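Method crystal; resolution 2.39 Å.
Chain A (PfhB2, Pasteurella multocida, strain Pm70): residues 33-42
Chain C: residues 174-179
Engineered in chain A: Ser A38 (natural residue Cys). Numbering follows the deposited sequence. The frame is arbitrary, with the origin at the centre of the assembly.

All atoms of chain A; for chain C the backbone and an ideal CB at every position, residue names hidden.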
# COMPACT_ATOMS: atom_id res chain seq x y z
N THR A 33 -11.17 6.80 2.00
CA THR A 33 -12.30 7.42 2.73
C THR A 33 -11.91 7.59 4.20
O THR A 33 -12.23 8.68 4.78
CB THR A 33 -13.59 6.60 2.61
OG1 THR A 33 -14.00 6.68 1.26
CG2 THR A 33 -14.71 7.11 3.49
N GLN A 34 -11.26 6.58 4.77
CA GLN A 34 -10.89 6.54 6.20
C GLN A 34 -9.80 7.60 6.50
O GLN A 34 -9.75 8.13 7.62
CB GLN A 34 -10.46 5.13 6.60
CG GLN A 34 -10.74 4.86 8.06
CD GLN A 34 -12.25 4.89 8.28
OE1 GLN A 34 -12.98 4.17 7.58
NE2 GLN A 34 -12.71 5.75 9.21
N HIS A 35 -8.97 7.92 5.51
CA HIS A 35 -7.98 9.01 5.63
C HIS A 35 -8.74 10.32 5.81
O HIS A 35 -8.36 11.12 6.69
CB HIS A 35 -7.04 9.00 4.42
CG HIS A 35 -6.03 10.09 4.46
ND1 HIS A 35 -5.68 10.82 3.34
CD2 HIS A 35 -5.35 10.62 5.50
CE1 HIS A 35 -4.80 11.74 3.68
NE2 HIS A 35 -4.56 11.63 4.99
N GLY A 36 -9.78 10.56 5.00
CA GLY A 36 -10.62 11.77 5.10
C GLY A 36 -11.19 11.92 6.48
O GLY A 36 -11.13 13.06 7.05
N VAL A 37 -11.72 10.82 7.04
CA VAL A 37 -12.37 10.82 8.38
C VAL A 37 -11.30 11.08 9.45
O VAL A 37 -11.59 11.80 10.38
CB VAL A 37 -13.12 9.51 8.64
CG1 VAL A 37 -13.67 9.42 10.07
CG2 VAL A 37 -14.23 9.29 7.61
N SER A 38 -10.14 10.46 9.32
CA SER A 38 -9.01 10.58 10.27
C SER A 38 -8.50 12.02 10.31
O SER A 38 -8.36 12.58 11.40
CB SER A 38 -7.93 9.59 9.94
OG SER A 38 -8.38 8.32 10.34
N GLU A 39 -8.24 12.59 9.13
CA GLU A 39 -7.74 13.98 8.97
C GLU A 39 -8.77 14.94 9.58
O GLU A 39 -8.37 15.73 10.46
CB GLU A 39 -7.50 14.30 7.50
CG GLU A 39 -7.07 15.75 7.27
CD GLU A 39 -5.62 16.09 7.60
OE1 GLU A 39 -4.91 15.19 8.09
OE2 GLU A 39 -5.22 17.25 7.30
N SER A 40 -10.04 14.85 9.15
CA SER A 40 -11.11 15.75 9.64
C SER A 40 -11.23 15.60 11.17
O SER A 40 -11.35 16.64 11.85
CB SER A 40 -12.41 15.48 8.93
OG SER A 40 -13.46 16.29 9.46
N THR A 41 -11.18 14.38 11.70
CA THR A 41 -11.37 14.10 13.14
C THR A 41 -10.20 14.70 13.93
O THR A 41 -10.49 15.36 14.95
CB THR A 41 -11.46 12.61 13.49
OG1 THR A 41 -12.54 12.07 12.74
CG2 THR A 41 -11.71 12.41 14.96
N CYS A 42 -8.96 14.48 13.48
CA CYS A 42 -7.74 15.05 14.11
C CYS A 42 -7.82 16.59 14.11
O CYS A 42 -7.50 17.19 15.13
CB CYS A 42 -6.48 14.52 13.44
SG CYS A 42 -6.10 12.81 13.94
N UNK C 174 -1.89 11.51 23.07
CA UNK C 174 -1.79 10.97 21.69
C UNK C 174 -3.19 10.53 21.24
O UNK C 174 -3.87 9.86 22.02
CB UNK C 174 -0.81 9.80 21.62
N UNK C 175 -3.63 10.94 20.05
CA UNK C 175 -4.98 10.63 19.55
C UNK C 175 -4.87 10.00 18.17
O UNK C 175 -4.26 10.61 17.26
CB UNK C 175 -5.85 11.89 19.50
N UNK C 176 -5.43 8.80 18.04
CA UNK C 176 -5.52 8.04 16.77
C UNK C 176 -6.99 7.74 16.49
O UNK C 176 -7.59 6.90 17.16
CB UNK C 176 -4.71 6.74 16.83
N UNK C 177 -7.61 8.41 15.51
CA UNK C 177 -9.02 8.23 15.22
C UNK C 177 -9.40 6.77 14.89
O UNK C 177 -10.59 6.50 14.82
CB UNK C 177 -9.41 9.14 14.05
N UNK C 178 -8.40 5.91 14.68
CA UNK C 178 -8.55 4.45 14.40
C UNK C 178 -8.67 3.67 15.72
O UNK C 178 -9.01 2.47 15.64
CB UNK C 178 -7.36 3.93 13.59
N UNK C 179 -8.31 4.27 16.86
CA UNK C 179 -8.27 3.56 18.18
C UNK C 179 -8.86 4.42 19.30
O UNK C 179 -9.77 3.94 19.99
CB UNK C 179 -6.83 3.18 18.54

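Position 174 has extended backbone angles (phi/psi -114/131), and no atom of chain A lies within 5.5 Å of its ideal CB. Chain A therefore sets no constraint here, and any residue tolerant of a strand would do. The deposited residue is Phe C174, whose nearest side-chain atom, CE1, is still 8.2 Å from Cys A42 SG.

Position 175 is also extended (-127/123), but its CA-to-CB bond points toward the helix. The ideal CB is still 5.6 Å from Cys A42 SG, its nearest chain A atom, so a small side chain would leave a gap, while a longer one could reach the end of the visible helix, where Thr A41 presents its methyl and Cys A42 its sulfur. Both groups favour an apolar side chain; leucine, methionine or an aromatic would be reasonable. The residue is Phe C175, with chi1 at 174° (t). Its CZ comes 3.6 Å from Thr A41 CG2, and its CD2 lies 4.0 Å from Cys A42 SG. Both partners sit at the edge of the ring, near its plane; the sulfur is 77° off the ring normal, so this is an edge-on sulfur-aromatic contact.

At position 176 the strand alternation turns CA-to-CB away from the helix. Chain A offers no partner near the CB, and the choice is left to the chain's own needs. The next two residues leave the strand in a turn, where a short acceptor such as aspartate, asparagine or serine could bind a following amide. Asp C176 fills this role: its OD1 accepts a hydrogen bond from the backbone N of position 178 (3.0 Å, 160°), while its backbone O accepts one from the N of position 179 at 2.7 Å.

Position 177 makes the closest backbone approach, its CA 5.5 Å from that of Ser A38. CA-to-CB points toward the helix, and the ideal CB is 3.9 Å from Ser A38 OG, 4.1 Å from Thr A41 CB and 4.9 Å from Cys A42 SG. So little room favours a compact side chain such as alanine, valine or proline, and phi of -57° is compatible with a proline ring. Pro C177 is the deposited residue and has the largest area covered by the helix. Its CG packs 3.5 Å from Cys A42 SG and 3.6 Å from Ser A38 O, and its CB is 4.2 Å from Thr A41 CB. Ser A38 is an engineered replacement for cysteine; its OG, 3.7 Å from Pro C177 CG, donates to Gln A34 O at 3.1 Å within the helix.

Position 178 (-85/-15) points sideways, with no chain A atom within 5.5 Å of its ideal CB. A medium-length side chain could bend back toward Gln A34 and Ser A38, and several polar residues would suit. Asn C178, with chi1 at -87° (m), brings OD1 to 4.0 Å from Ser A38 OG and 4.2 Å from Gln A34 CG, packing contacts without a hydrogen bond.

Position 179 (-137/-56) is out of reach, leaving its choice open; the nearest side-chain atom of Phe C179, CD2, is 9.1 Å from Ser A38 OG.

Chain C (174-179) FFDPNF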
# COMPACT_ATOMS: atom_id res chain seq x y z
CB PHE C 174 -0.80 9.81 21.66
CG PHE C 174 -0.61 9.21 20.29
CD1 PHE C 174 -0.01 9.93 19.28
CD2 PHE C 174 -1.04 7.93 20.02
CE1 PHE C 174 0.16 9.38 18.02
CE2 PHE C 174 -0.90 7.39 18.75
CZ PHE C 174 -0.28 8.10 17.76
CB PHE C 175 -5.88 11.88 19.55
CG PHE C 175 -7.22 11.63 18.91
CD1 PHE C 175 -8.22 10.92 19.58
CD2 PHE C 175 -7.48 12.06 17.62
CE1 PHE C 175 -9.44 10.67 18.97
CE2 PHE C 175 -8.71 11.81 17.02
CZ PHE C 175 -9.68 11.13 17.70
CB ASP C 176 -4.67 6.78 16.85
CG ASP C 176 -4.57 6.05 15.53
OD1 ASP C 176 -5.40 6.33 14.64
OD2 ASP C 176 -3.63 5.26 15.39
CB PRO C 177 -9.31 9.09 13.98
CG PRO C 177 -8.07 9.88 13.70
CD PRO C 177 -6.98 9.40 14.64
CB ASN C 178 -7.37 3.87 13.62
CG ASN C 178 -7.51 4.01 12.12
OD1 ASN C 178 -8.49 4.59 11.64
ND2 ASN C 178 -6.53 3.48 11.39
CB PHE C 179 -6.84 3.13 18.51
CG PHE C 179 -6.26 2.16 17.53
CD1 PHE C 179 -6.62 0.83 17.54
CD2 PHE C 179 -5.31 2.56 16.61
CE1 PHE C 179 -6.07 -0.08 16.65
CE2 PHE C 179 -4.76 1.67 15.70
CZ PHE C 179 -5.15 0.35 15.72
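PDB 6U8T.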